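Local coordinates for alpha-L-rhamnosidase (Klebsiella oxytoca, PDB 4XHC), which hydrolyses terminal alpha-L-rhamnose residues from rhamnosides, as a two-domain glycoside hydrolase of family GH78, at residues A[33-38]-A[275-280]; A[109-114]-A[156-161]; A[121-126]-A[179-184]; A[282-287]-A[333-338]; A[436-441]-A[476-481]. One frame throughout, in Å; residues are numbered along the deposited sequence.

Interaction 1. Residues A[33-38]-A[275-280]; sequences MTRHPN and AGHTRE. With SO4 (sulfate ion), chain E.
T34 and T278 form the central antiparallel pair, joined by two backbone hydrogen bonds: T34 N to T278 O at 2.8 Å and T278 N to T34 O at 3.0 Å. A third backbone bond, H36 N to G276 O at 2.7 Å, carries the pairing to the residue at the N-cap position of helix 37-45.

Around the imidazole of H277 the contacts are of a different kind. The CE methyl of M33 sits over one ring face, 4.3 Å from the centroid, in a CH-pi contact; the bends at chi2 and chi3 fold the methionine chain back to put it there. Over the opposite face comes R35 NH2, offset toward the rim, with the guanidinium and ring planes 37° apart. H277 ND1 is bound outside the pair, by the backbone N of A296.

Charge supplies the third group. R35 NE and NH2 both donate to O1 of a sulfate, probably from the crystallisation liquor, the shorter bond being 2.8 Å from NH2. The same O1 lies 2.9 Å from H277 NE2.

The whole is a two-stranded antiparallel sheet in which the N-terminal strand 33-35 pairs with strand 277-279, directly after helix 264-276 of the catalytic domain.

Interaction 2. Residues A[109-114]-A[156-161]; sequences FLCQSA and LWLDVL
L161, C111 and F109 bury the most surface here, inside the beta-sandwich-like N-terminal domain, where a strand of the four-stranded antiparallel sheet faces the edge strand of the six-stranded one. No hydrogen bond crosses between 109-114 and 156-161; the two segments meet through side-chain packing.

L161, just past the end of strand 153-158, spreads its two methyls over two residues of the opposing strand. Its CD1 reaches S113 CB at 4.1 Å, while CD2 touches the sulfur of C111 at 4.2 Å. With CG anti to its carbonyl carbon (chi1 -60°), the fork of the leucine is directed at strand 106-115.

C111 receives a second leucine on the same sulfur, since L158 CD1 also packs against SG. The thiol is therefore met by methyls from two residues of 156-161. L158 further touches I165 of strand 163-166 and L124 of strand 122-129, and so reaches side chains of both sheets.

F109 and L156 approach from opposite directions. The leucine brings its CD1 methyl up to the rim of the phenyl ring, near the ring plane, and does not lie across a face. L156 also packs on L126 of the neighbouring strand. The meeting point is F109 CZ, 3.9 Å from L156 CD1.

Interaction 3. Residues A[121-126]-A[179-184]; sequences PAHLQL and EVKAVS
The carbonyl oxygen of H123 takes two backbone N-H groups: A182 N at 3.3 Å, in the carbonyl plane and on a lone pair, and K181 N at 2.9 Å in a weak, bent bond. Because K181 and A182 both face H123, this is a classic beta bulge in the antiparallel pairing of strands 122-129 and 175-182. H123 N returns a nearly straight bond to A182 O, and Q125 and E179 pair through both backbone bonds.

The bulge brings K181 alongside H123, pointing the same way, with CB 3.7 Å from the imidazole centroid in a CH-pi contact over one face. Farther out, K181 CE comes 3.6 Å from Q125 OE1. The other side of the sheet is apolar: L124 CD2 meets V180 CG2 at 3.8 Å.

D155 of the next strand accepts from both H123 NE2 and Q125 NE2. Its carboxylate would probably steady the imidazole's rotation and stabilise a protonated histidine, while the lysine covers the ring with methylene and not with its ammonium.

Interaction 4. Residues A[282-287]-A[333-338]; sequences GMVSAN and RRQVEL
Q335 reaches out from helix 322-340 and grips the backbone of the loop 282-287 at two places. Its NE2 donates to G282 O at 3.0 Å, with that oxygen almost in the amide plane; its OE1 accepts from V284 N, also at 3.0 Å and nearly straight at 173° about the hydrogen. The V284 N-H comes from above the plane of the side-chain carbonyl, not on a lone pair. With CG anti to the carbonyl carbon (chi1 -56°), a bend at chi2 (-40°) curls the glutamine so that both ends of the amide meet the loop. Second partners, S305 OG for OE1 and T331 O for NE2, should hold the amide against flipping.

Packing surrounds this clasp. V284 crosses the glutamine at about a right angle, its CG1 3.6 Å from NE2 and its CG2 3.5 Å from OE1. One turn along the helix, L338 CD1 presses on M283 CB at 3.7 Å. G282 adopts a positive phi, and its CA lies beside R334, whose NH1 forms a salt bridge with E337 OE1.

The loop thus touches helix 322-340 and also helix 302-319, whose S305 meets both M283 and V284, on its way from strand 277-279 to strand 287-289.

Interaction 5. Residues A[436-441]-A[476-481]; sequences LVLAEV and LLQCGL
The side-chain amide of Q478 has V437 O near its plane, on the NE2 side, while the carboxylate of E440 comes up with its own plane turned 86° from that of the amide. Both belong to the place where two helices of the catalytic domain's helical barrel end together: 430-438 closes in a Schellman motif with E440 at positive phi, and 466-478 in another with G480 as its C-prime residue.

Extended with CG anti to the backbone N (chi1 -177°), Q478 spans the gap and donates from NE2 to V437 O at 2.8 Å. That carbonyl also accepts from E440 N at 3.2 Å, and the two donors arrive from opposite faces of its plane. The glutamine therefore takes a second share of an oxygen already used in the helix-ending turn. E440 OE2 stays 3.9 Å from NE2, near enough that its negative charge might modestly polarise the amide.

Van der Waals contacts complete the join: L438 CD2 lies 3.6 Å from the amide oxygen Q478 OE1, and L438 also packs on H471 and A474 farther back along helix 466-478. Next to the hydrogen bond, a methyl of the valine meets the thiol: V437 CG1 to C479 SG, 3.8 Å.

How the interactions relate
From the N terminus, interaction 1 closes the longest loop, bringing 33-38 to 275-280 and so tying the start of the chain to the catalytic domain. Interactions 2 and 3 nest inside that loop and cross each other, their segments alternating along the N-terminal domain. They touch through neighbouring strands 122-129 and 153-158, and both reach the second subunit. Interaction 4 follows in series and touches interaction 1, T278 CB lying 3.5 Å from M283 O; it joins the loop after strand 277-279 to helix 322-340. Interaction 5 closes last, between two helix ends, its centre about 26 Å from that of interaction 4 and about 61 Å from that of interaction 2.

Interaction 1. Residues A[33-38]-A[275-280]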
# COMPACT_ATOMS: atom_id res chain seq x y z
N MET A 33 -1.95 -26.23 -25.35
CA MET A 33 -3.15 -25.47 -25.73
C MET A 33 -3.11 -25.12 -27.22
O MET A 33 -2.09 -25.31 -27.88
CB MET A 33 -3.26 -24.19 -24.91
CG MET A 33 -3.29 -24.40 -23.40
SD MET A 33 -4.77 -25.21 -22.73
CE MET A 33 -6.02 -23.94 -22.94
N THR A 34 -4.23 -24.62 -27.73
CA THR A 34 -4.39 -24.24 -29.14
C THR A 34 -5.18 -22.93 -29.23
O THR A 34 -6.28 -22.81 -28.70
CB THR A 34 -5.11 -25.36 -29.97
OG1 THR A 34 -4.22 -26.46 -30.18
CG2 THR A 34 -5.58 -24.85 -31.34
N ARG A 35 -4.61 -21.96 -29.93
CA ARG A 35 -5.23 -20.65 -30.10
C ARG A 35 -5.96 -20.65 -31.45
O ARG A 35 -5.49 -21.28 -32.40
CB ARG A 35 -4.12 -19.60 -30.05
CG ARG A 35 -4.56 -18.18 -29.75
CD ARG A 35 -3.38 -17.30 -29.32
NE ARG A 35 -3.12 -17.45 -27.89
CZ ARG A 35 -3.75 -16.80 -26.92
NH1 ARG A 35 -4.69 -15.90 -27.20
NH2 ARG A 35 -3.43 -17.03 -25.65
N HIS A 36 -7.12 -19.99 -31.54
CA HIS A 36 -7.84 -19.79 -32.82
C HIS A 36 -8.01 -18.30 -33.11
O HIS A 36 -9.00 -17.70 -32.68
CB HIS A 36 -9.21 -20.45 -32.80
CG HIS A 36 -9.16 -21.94 -32.78
ND1 HIS A 36 -9.31 -22.67 -31.62
CD2 HIS A 36 -8.97 -22.84 -33.77
CE1 HIS A 36 -9.21 -23.96 -31.90
NE2 HIS A 36 -9.01 -24.09 -33.20
N PRO A 37 -7.06 -17.68 -33.84
CA PRO A 37 -7.05 -16.22 -33.99
C PRO A 37 -8.36 -15.63 -34.49
O PRO A 37 -8.76 -14.55 -34.05
CB PRO A 37 -5.92 -15.97 -34.99
CG PRO A 37 -5.03 -17.17 -34.88
CD PRO A 37 -5.95 -18.31 -34.58
N ASN A 38 -9.01 -16.32 -35.42
CA ASN A 38 -10.29 -15.87 -35.99
C ASN A 38 -11.38 -15.69 -34.91
O ASN A 38 -12.01 -14.63 -34.84
CB ASN A 38 -10.76 -16.79 -37.14
CG ASN A 38 -10.53 -18.29 -36.86
OD1 ASN A 38 -9.39 -18.77 -36.78
ND2 ASN A 38 -11.63 -19.05 -36.74
N ALA A 275 -14.29 -20.80 -27.01
CA ALA A 275 -13.97 -21.51 -28.25
C ALA A 275 -12.59 -21.14 -28.82
O ALA A 275 -11.99 -21.94 -29.55
CB ALA A 275 -15.05 -21.24 -29.29
N GLY A 276 -12.12 -19.94 -28.52
CA GLY A 276 -10.92 -19.37 -29.15
C GLY A 276 -9.59 -19.83 -28.59
O GLY A 276 -8.54 -19.62 -29.23
N HIS A 277 -9.60 -20.41 -27.40
CA HIS A 277 -8.38 -20.92 -26.80
C HIS A 277 -8.72 -22.16 -25.99
O HIS A 277 -9.28 -22.06 -24.90
CB HIS A 277 -7.72 -19.84 -25.94
CG HIS A 277 -6.32 -20.16 -25.53
ND1 HIS A 277 -5.72 -19.59 -24.43
CD2 HIS A 277 -5.40 -20.99 -26.06
CE1 HIS A 277 -4.49 -20.05 -24.30
NE2 HIS A 277 -4.27 -20.91 -25.28
N THR A 278 -8.37 -23.31 -26.55
CA THR A 278 -8.76 -24.61 -26.00
C THR A 278 -7.55 -25.48 -25.70
O THR A 278 -6.41 -25.10 -26.01
CB THR A 278 -9.63 -25.40 -27.01
OG1 THR A 278 -8.83 -25.84 -28.12
CG2 THR A 278 -10.78 -24.53 -27.53
N ARG A 279 -7.81 -26.63 -25.10
CA ARG A 279 -6.79 -27.66 -24.95
C ARG A 279 -6.53 -28.18 -26.36
O ARG A 279 -7.39 -28.04 -27.22
CB ARG A 279 -7.26 -28.77 -24.02
CG ARG A 279 -6.12 -29.62 -23.46
CD ARG A 279 -6.55 -30.45 -22.27
NE ARG A 279 -7.48 -31.50 -22.68
CZ ARG A 279 -8.12 -32.31 -21.85
NH1 ARG A 279 -7.95 -32.23 -20.53
NH2 ARG A 279 -8.94 -33.22 -22.34
N GLU A 280 -5.37 -28.76 -26.60
CA GLU A 280 -4.97 -29.11 -27.97
C GLU A 280 -5.88 -30.18 -28.57
O GLU A 280 -6.09 -30.19 -29.77
CB GLU A 280 -3.49 -29.51 -28.04
CG GLU A 280 -3.17 -30.92 -28.52
CD GLU A 280 -1.68 -31.22 -28.59
OE1 GLU A 280 -0.95 -30.48 -29.30
OE2 GLU A 280 -1.23 -32.19 -27.92
S SO4 E . -0.60 -20.01 -26.09
O1 SO4 E . -1.90 -19.32 -25.92
O2 SO4 E . -0.79 -21.47 -25.90
O3 SO4 E . -0.08 -19.71 -27.45
O4 SO4 E . 0.36 -19.51 -25.08

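Interaction 2. Residues A[109-114]-A[156-161]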
# COMPACT_ATOMS: atom_id res chain seq x y z
N PHE A 109 -11.39 9.99 -2.61
CA PHE A 109 -11.61 10.86 -1.44
C PHE A 109 -10.64 12.03 -1.36
O PHE A 109 -9.57 12.00 -1.95
CB PHE A 109 -11.58 10.05 -0.13
CG PHE A 109 -10.24 9.45 0.19
CD1 PHE A 109 -9.23 10.22 0.75
CD2 PHE A 109 -9.99 8.11 -0.07
CE1 PHE A 109 -8.00 9.67 1.04
CE2 PHE A 109 -8.76 7.55 0.21
CZ PHE A 109 -7.76 8.33 0.77
N LEU A 110 -11.04 13.07 -0.64
CA LEU A 110 -10.19 14.22 -0.37
C LEU A 110 -9.96 14.29 1.12
O LEU A 110 -10.87 14.02 1.89
CB LEU A 110 -10.85 15.54 -0.82
CG LEU A 110 -11.29 15.77 -2.26
CD1 LEU A 110 -11.60 17.26 -2.44
CD2 LEU A 110 -10.25 15.33 -3.27
N CYS A 111 -8.76 14.68 1.52
CA CYS A 111 -8.49 14.93 2.93
C CYS A 111 -7.42 16.00 3.12
O CYS A 111 -6.65 16.28 2.21
CB CYS A 111 -8.11 13.63 3.65
SG CYS A 111 -6.56 12.86 3.13
N GLN A 112 -7.39 16.57 4.32
CA GLN A 112 -6.56 17.73 4.63
C GLN A 112 -6.14 17.80 6.09
O GLN A 112 -6.70 17.12 6.95
CB GLN A 112 -7.32 19.01 4.27
CG GLN A 112 -8.63 19.16 5.03
CD GLN A 112 -9.43 20.35 4.57
OE1 GLN A 112 -9.62 20.56 3.38
NE2 GLN A 112 -9.90 21.14 5.52
N SER A 113 -5.15 18.64 6.35
CA SER A 113 -4.56 18.79 7.68
C SER A 113 -5.41 19.68 8.58
O SER A 113 -6.16 20.52 8.09
CB SER A 113 -3.14 19.35 7.55
OG SER A 113 -2.76 20.15 8.65
N ALA A 114 -5.30 19.48 9.89
CA ALA A 114 -5.79 20.44 10.91
C ALA A 114 -4.78 20.55 12.06
O ALA A 114 -4.14 19.57 12.43
CB ALA A 114 -7.16 20.01 11.44
N LEU A 156 -1.86 3.34 2.85
CA LEU A 156 -1.49 4.57 2.15
C LEU A 156 -0.60 5.42 3.02
O LEU A 156 -0.83 5.55 4.21
CB LEU A 156 -2.73 5.39 1.84
CG LEU A 156 -3.71 4.77 0.86
CD1 LEU A 156 -5.05 5.48 0.92
CD2 LEU A 156 -3.11 4.82 -0.54
N TRP A 157 0.41 6.02 2.40
CA TRP A 157 1.23 7.03 3.04
C TRP A 157 1.11 8.33 2.25
O TRP A 157 1.62 8.42 1.14
CB TRP A 157 2.70 6.59 3.12
CG TRP A 157 2.97 5.51 4.15
CD1 TRP A 157 3.43 5.67 5.43
CD2 TRP A 157 2.76 4.11 3.98
NE1 TRP A 157 3.53 4.46 6.06
CE2 TRP A 157 3.11 3.48 5.19
CE3 TRP A 157 2.30 3.32 2.91
CZ2 TRP A 157 3.03 2.11 5.37
CZ3 TRP A 157 2.22 1.96 3.09
CH2 TRP A 157 2.59 1.36 4.31
N LEU A 158 0.45 9.32 2.82
CA LEU A 158 0.30 10.62 2.18
C LEU A 158 1.42 11.55 2.65
O LEU A 158 1.41 12.00 3.80
CB LEU A 158 -1.05 11.22 2.54
CG LEU A 158 -2.22 10.25 2.36
CD1 LEU A 158 -3.53 10.87 2.81
CD2 LEU A 158 -2.29 9.82 0.91
N ASP A 159 2.38 11.84 1.77
CA ASP A 159 3.47 12.78 2.09
C ASP A 159 3.00 14.24 2.14
O ASP A 159 3.58 15.06 2.84
CB ASP A 159 4.62 12.66 1.07
CG ASP A 159 5.36 11.31 1.15
OD1 ASP A 159 5.80 10.92 2.25
OD2 ASP A 159 5.54 10.65 0.08
N VAL A 160 1.94 14.57 1.41
CA VAL A 160 1.54 15.96 1.20
C VAL A 160 0.04 16.15 1.39
O VAL A 160 -0.75 15.40 0.83
CB VAL A 160 1.91 16.44 -0.22
CG1 VAL A 160 1.52 17.90 -0.41
CG2 VAL A 160 3.40 16.25 -0.49
N LEU A 161 -0.33 17.17 2.16
CA LEU A 161 -1.72 17.53 2.39
C LEU A 161 -1.93 19.00 2.00
O LEU A 161 -1.00 19.79 2.14
CB LEU A 161 -2.08 17.30 3.87
CG LEU A 161 -1.91 15.85 4.36
CD1 LEU A 161 -1.92 15.76 5.87
CD2 LEU A 161 -2.98 14.94 3.76

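Interaction 3. Residues A[121-126]-A[179-184]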
# COMPACT_ATOMS: atom_id res chain seq x y z
N PRO A 121 4.39 12.16 7.18
CA PRO A 121 3.38 11.51 6.36
C PRO A 121 2.18 11.05 7.18
O PRO A 121 2.31 10.77 8.37
CB PRO A 121 4.11 10.28 5.79
CG PRO A 121 5.55 10.61 5.89
CD PRO A 121 5.69 11.48 7.11
N ALA A 122 1.02 10.97 6.54
CA ALA A 122 -0.16 10.40 7.19
C ALA A 122 -0.33 8.95 6.72
O ALA A 122 -0.47 8.69 5.53
CB ALA A 122 -1.39 11.22 6.85
N HIS A 123 -0.31 8.01 7.67
CA HIS A 123 -0.39 6.60 7.35
C HIS A 123 -1.80 6.09 7.64
O HIS A 123 -2.24 6.08 8.77
CB HIS A 123 0.67 5.83 8.14
CG HIS A 123 0.59 4.34 8.02
ND1 HIS A 123 1.18 3.49 8.93
CD2 HIS A 123 -0.00 3.55 7.09
CE1 HIS A 123 0.95 2.24 8.57
NE2 HIS A 123 0.23 2.25 7.46
N LEU A 124 -2.50 5.67 6.59
CA LEU A 124 -3.86 5.16 6.71
C LEU A 124 -3.91 3.71 6.34
O LEU A 124 -3.05 3.22 5.62
CB LEU A 124 -4.80 5.89 5.75
CG LEU A 124 -4.92 7.40 5.86
CD1 LEU A 124 -5.72 7.92 4.69
CD2 LEU A 124 -5.57 7.78 7.18
N GLN A 125 -4.96 3.04 6.80
CA GLN A 125 -5.27 1.68 6.40
C GLN A 125 -6.74 1.59 6.06
O GLN A 125 -7.59 1.96 6.87
CB GLN A 125 -4.96 0.72 7.55
CG GLN A 125 -5.63 -0.64 7.44
CD GLN A 125 -4.71 -1.75 7.86
OE1 GLN A 125 -4.89 -2.38 8.90
NE2 GLN A 125 -3.70 -1.97 7.04
N LEU A 126 -7.04 1.07 4.86
CA LEU A 126 -8.41 0.90 4.39
C LEU A 126 -8.76 -0.57 4.29
O LEU A 126 -7.93 -1.38 3.88
CB LEU A 126 -8.58 1.55 3.03
CG LEU A 126 -8.11 2.99 2.87
CD1 LEU A 126 -8.52 3.50 1.51
CD2 LEU A 126 -8.70 3.89 3.95
N GLU A 179 -8.86 3.71 8.96
CA GLU A 179 -8.09 3.77 10.18
C GLU A 179 -6.90 4.71 9.99
O GLU A 179 -6.15 4.60 9.03
CB GLU A 179 -7.60 2.36 10.49
CG GLU A 179 -7.01 2.16 11.88
CD GLU A 179 -6.90 0.68 12.25
OE1 GLU A 179 -7.21 -0.22 11.40
OE2 GLU A 179 -6.48 0.42 13.41
N VAL A 180 -6.74 5.66 10.90
CA VAL A 180 -5.54 6.48 10.92
C VAL A 180 -4.51 5.76 11.78
O VAL A 180 -4.59 5.78 13.00
CB VAL A 180 -5.82 7.91 11.44
CG1 VAL A 180 -4.56 8.76 11.34
CG2 VAL A 180 -6.94 8.56 10.65
N LYS A 181 -3.57 5.08 11.12
CA LYS A 181 -2.53 4.31 11.81
C LYS A 181 -1.52 5.21 12.51
O LYS A 181 -1.09 4.91 13.62
CB LYS A 181 -1.76 3.42 10.83
CG LYS A 181 -2.52 2.18 10.40
CD LYS A 181 -2.61 1.18 11.53
CE LYS A 181 -3.04 -0.18 11.01
NZ LYS A 181 -3.35 -1.07 12.17
N ALA A 182 -1.12 6.28 11.83
CA ALA A 182 -0.13 7.19 12.37
C ALA A 182 -0.14 8.54 11.71
O ALA A 182 -0.12 8.66 10.49
CB ALA A 182 1.26 6.58 12.26
N VAL A 183 -0.18 9.56 12.55
CA VAL A 183 0.22 10.92 12.22
C VAL A 183 1.03 11.34 13.44
O VAL A 183 1.16 10.56 14.38
CB VAL A 183 -1.00 11.84 11.99
CG1 VAL A 183 -1.71 11.46 10.70
CG2 VAL A 183 -1.98 11.78 13.15
N SER A 184 1.56 12.56 13.47
CA SER A 184 2.24 13.01 14.68
C SER A 184 1.24 13.68 15.62
O SER A 184 0.10 13.91 15.24
CB SER A 184 3.38 13.96 14.34
OG SER A 184 2.88 15.12 13.71

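Interaction 4. Residues A[282-287]-A[333-338]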
# COMPACT_ATOMS: atom_id res chain seq x y z
N GLY A 282 -8.97 -30.17 -28.23
CA GLY A 282 -10.23 -29.48 -28.52
C GLY A 282 -11.15 -29.20 -27.33
O GLY A 282 -12.15 -28.53 -27.50
N MET A 283 -10.82 -29.69 -26.14
CA MET A 283 -11.66 -29.44 -24.95
C MET A 283 -11.57 -27.99 -24.44
O MET A 283 -10.48 -27.45 -24.28
CB MET A 283 -11.31 -30.39 -23.79
CG MET A 283 -12.38 -30.42 -22.70
SD MET A 283 -11.95 -31.58 -21.39
CE MET A 283 -13.26 -31.31 -20.19
N VAL A 284 -12.72 -27.40 -24.18
CA VAL A 284 -12.77 -26.05 -23.65
C VAL A 284 -12.45 -26.04 -22.16
O VAL A 284 -12.72 -27.01 -21.45
CB VAL A 284 -14.15 -25.37 -23.89
CG1 VAL A 284 -14.50 -25.35 -25.36
CG2 VAL A 284 -15.24 -26.05 -23.08
N SER A 285 -11.84 -24.95 -21.70
CA SER A 285 -11.48 -24.81 -20.30
C SER A 285 -12.70 -24.48 -19.45
O SER A 285 -13.75 -24.10 -19.96
CB SER A 285 -10.42 -23.72 -20.15
OG SER A 285 -9.29 -24.06 -20.94
N ALA A 286 -12.53 -24.64 -18.14
CA ALA A 286 -13.60 -24.33 -17.21
C ALA A 286 -13.78 -22.82 -17.08
O ALA A 286 -14.90 -22.35 -16.86
CB ALA A 286 -13.30 -24.94 -15.85
N ASN A 287 -12.68 -22.08 -17.23
CA ASN A 287 -12.69 -20.62 -17.13
C ASN A 287 -11.62 -19.95 -18.00
O ASN A 287 -10.62 -20.58 -18.37
CB ASN A 287 -12.51 -20.19 -15.68
CG ASN A 287 -11.18 -20.64 -15.11
OD1 ASN A 287 -10.21 -19.92 -15.15
ND2 ASN A 287 -11.14 -21.85 -14.59
N ARG A 333 -19.84 -29.83 -30.74
CA ARG A 333 -19.78 -31.25 -31.10
C ARG A 333 -18.56 -31.94 -30.50
O ARG A 333 -18.66 -33.08 -30.05
CB ARG A 333 -19.74 -31.41 -32.63
CG ARG A 333 -19.64 -32.86 -33.10
CD ARG A 333 -19.44 -32.93 -34.60
NE ARG A 333 -18.17 -32.33 -34.98
CZ ARG A 333 -17.92 -31.77 -36.17
NH1 ARG A 333 -18.84 -31.71 -37.12
NH2 ARG A 333 -16.72 -31.26 -36.40
N ARG A 334 -17.42 -31.26 -30.49
CA ARG A 334 -16.18 -31.84 -29.96
C ARG A 334 -16.27 -32.10 -28.45
O ARG A 334 -15.67 -33.05 -27.95
CB ARG A 334 -14.99 -30.94 -30.28
CG ARG A 334 -13.63 -31.56 -29.99
CD ARG A 334 -13.02 -32.23 -31.21
NE ARG A 334 -11.76 -32.88 -30.85
CZ ARG A 334 -11.65 -34.12 -30.35
NH1 ARG A 334 -12.72 -34.89 -30.17
NH2 ARG A 334 -10.45 -34.59 -30.03
N GLN A 335 -17.01 -31.26 -27.74
CA GLN A 335 -17.17 -31.45 -26.30
C GLN A 335 -17.92 -32.76 -26.03
O GLN A 335 -17.63 -33.47 -25.07
CB GLN A 335 -17.91 -30.28 -25.64
CG GLN A 335 -17.28 -28.90 -25.85
CD GLN A 335 -15.76 -28.89 -25.77
OE1 GLN A 335 -15.18 -29.12 -24.71
NE2 GLN A 335 -15.10 -28.59 -26.88
N VAL A 336 -18.88 -33.07 -26.89
CA VAL A 336 -19.64 -34.31 -26.80
C VAL A 336 -18.78 -35.51 -27.17
O VAL A 336 -18.82 -36.51 -26.48
CB VAL A 336 -20.90 -34.26 -27.68
CG1 VAL A 336 -21.63 -35.59 -27.63
CG2 VAL A 336 -21.81 -33.13 -27.24
N GLU A 337 -18.01 -35.43 -28.26
CA GLU A 337 -17.12 -36.54 -28.67
C GLU A 337 -16.26 -36.93 -27.47
O GLU A 337 -16.17 -38.10 -27.12
CB GLU A 337 -16.21 -36.17 -29.87
CG GLU A 337 -16.84 -36.13 -31.28
CD GLU A 337 -15.93 -35.45 -32.35
OE1 GLU A 337 -14.68 -35.57 -32.26
OE2 GLU A 337 -16.44 -34.79 -33.29
N LEU A 338 -15.64 -35.93 -26.84
CA LEU A 338 -14.73 -36.17 -25.72
C LEU A 338 -15.44 -36.69 -24.47
O LEU A 338 -14.98 -37.65 -23.86
CB LEU A 338 -13.96 -34.90 -25.37
CG LEU A 338 -12.94 -34.47 -26.43
CD1 LEU A 338 -12.48 -33.05 -26.15
CD2 LEU A 338 -11.76 -35.43 -26.50

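Interaction 5. Residues A[436-441]-A[476-481]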
# COMPACT_ATOMS: atom_id res chain seq x y z
N LEU A 436 -30.68 -36.30 -12.94
CA LEU A 436 -31.29 -37.39 -13.72
C LEU A 436 -32.77 -37.14 -14.01
O LEU A 436 -33.32 -37.73 -14.95
CB LEU A 436 -31.06 -38.74 -13.04
CG LEU A 436 -29.60 -39.22 -13.14
CD1 LEU A 436 -29.33 -40.37 -12.18
CD2 LEU A 436 -29.24 -39.63 -14.57
N VAL A 437 -33.42 -36.28 -13.24
CA VAL A 437 -34.76 -35.82 -13.59
C VAL A 437 -34.70 -34.79 -14.73
O VAL A 437 -35.55 -34.80 -15.62
CB VAL A 437 -35.52 -35.26 -12.36
CG1 VAL A 437 -36.78 -34.50 -12.76
CG2 VAL A 437 -35.86 -36.39 -11.41
N LEU A 438 -33.71 -33.90 -14.71
CA LEU A 438 -33.57 -32.93 -15.79
C LEU A 438 -33.20 -33.62 -17.10
O LEU A 438 -33.56 -33.15 -18.17
CB LEU A 438 -32.52 -31.88 -15.42
CG LEU A 438 -32.93 -30.87 -14.34
CD1 LEU A 438 -31.73 -30.03 -13.95
CD2 LEU A 438 -34.07 -29.98 -14.81
N ALA A 439 -32.49 -34.73 -16.99
CA ALA A 439 -32.08 -35.52 -18.14
C ALA A 439 -33.23 -36.27 -18.81
O ALA A 439 -33.08 -36.80 -19.91
CB ALA A 439 -31.01 -36.52 -17.71
N GLU A 440 -34.37 -36.32 -18.12
CA GLU A 440 -35.60 -36.97 -18.60
C GLU A 440 -35.42 -38.48 -18.75
O GLU A 440 -35.91 -39.07 -19.70
CB GLU A 440 -36.10 -36.32 -19.90
CG GLU A 440 -36.27 -34.81 -19.82
CD GLU A 440 -37.27 -34.26 -20.82
OE1 GLU A 440 -37.18 -34.60 -22.03
OE2 GLU A 440 -38.15 -33.48 -20.40
N VAL A 441 -34.71 -39.08 -17.79
CA VAL A 441 -34.60 -40.53 -17.71
C VAL A 441 -35.91 -41.06 -17.14
O VAL A 441 -36.50 -40.42 -16.27
CB VAL A 441 -33.42 -40.95 -16.80
CG1 VAL A 441 -33.39 -42.45 -16.59
CG2 VAL A 441 -32.09 -40.47 -17.38
N LEU A 476 -38.50 -29.06 -10.51
CA LEU A 476 -39.87 -28.93 -10.02
C LEU A 476 -40.80 -28.45 -11.12
O LEU A 476 -41.85 -29.05 -11.36
CB LEU A 476 -39.94 -27.99 -8.81
CG LEU A 476 -39.33 -28.53 -7.51
CD1 LEU A 476 -39.16 -27.42 -6.49
CD2 LEU A 476 -40.19 -29.65 -6.93
N LEU A 477 -40.41 -27.38 -11.81
CA LEU A 477 -41.23 -26.81 -12.90
C LEU A 477 -41.45 -27.82 -14.04
O LEU A 477 -42.57 -27.96 -14.54
CB LEU A 477 -40.61 -25.51 -13.43
CG LEU A 477 -40.69 -24.30 -12.49
CD1 LEU A 477 -39.90 -23.12 -13.04
CD2 LEU A 477 -42.14 -23.89 -12.24
N GLN A 478 -40.39 -28.52 -14.43
CA GLN A 478 -40.46 -29.53 -15.49
C GLN A 478 -41.47 -30.64 -15.18
O GLN A 478 -42.11 -31.16 -16.09
CB GLN A 478 -39.07 -30.12 -15.72
CG GLN A 478 -38.95 -31.12 -16.85
CD GLN A 478 -37.63 -31.88 -16.81
OE1 GLN A 478 -36.57 -31.31 -17.05
NE2 GLN A 478 -37.70 -33.17 -16.51
N CYS A 479 -41.64 -30.98 -13.91
CA CYS A 479 -42.60 -32.00 -13.51
C CYS A 479 -43.98 -31.41 -13.18
O CYS A 479 -44.85 -32.11 -12.65
CB CYS A 479 -42.07 -32.77 -12.30
SG CYS A 479 -40.46 -33.56 -12.56
N GLY A 480 -44.19 -30.13 -13.50
CA GLY A 480 -45.49 -29.49 -13.30
C GLY A 480 -45.80 -29.16 -11.85
O GLY A 480 -46.95 -28.95 -11.51
N LEU A 481 -44.77 -29.10 -11.00
CA LEU A 481 -44.95 -28.77 -9.58
C LEU A 481 -44.69 -27.28 -9.36
O LEU A 481 -43.73 -26.89 -8.69
CB LEU A 481 -44.00 -29.61 -8.72
CG LEU A 481 -44.28 -31.10 -8.75
CD1 LEU A 481 -43.13 -31.89 -8.13
CD2 LEU A 481 -45.59 -31.41 -8.05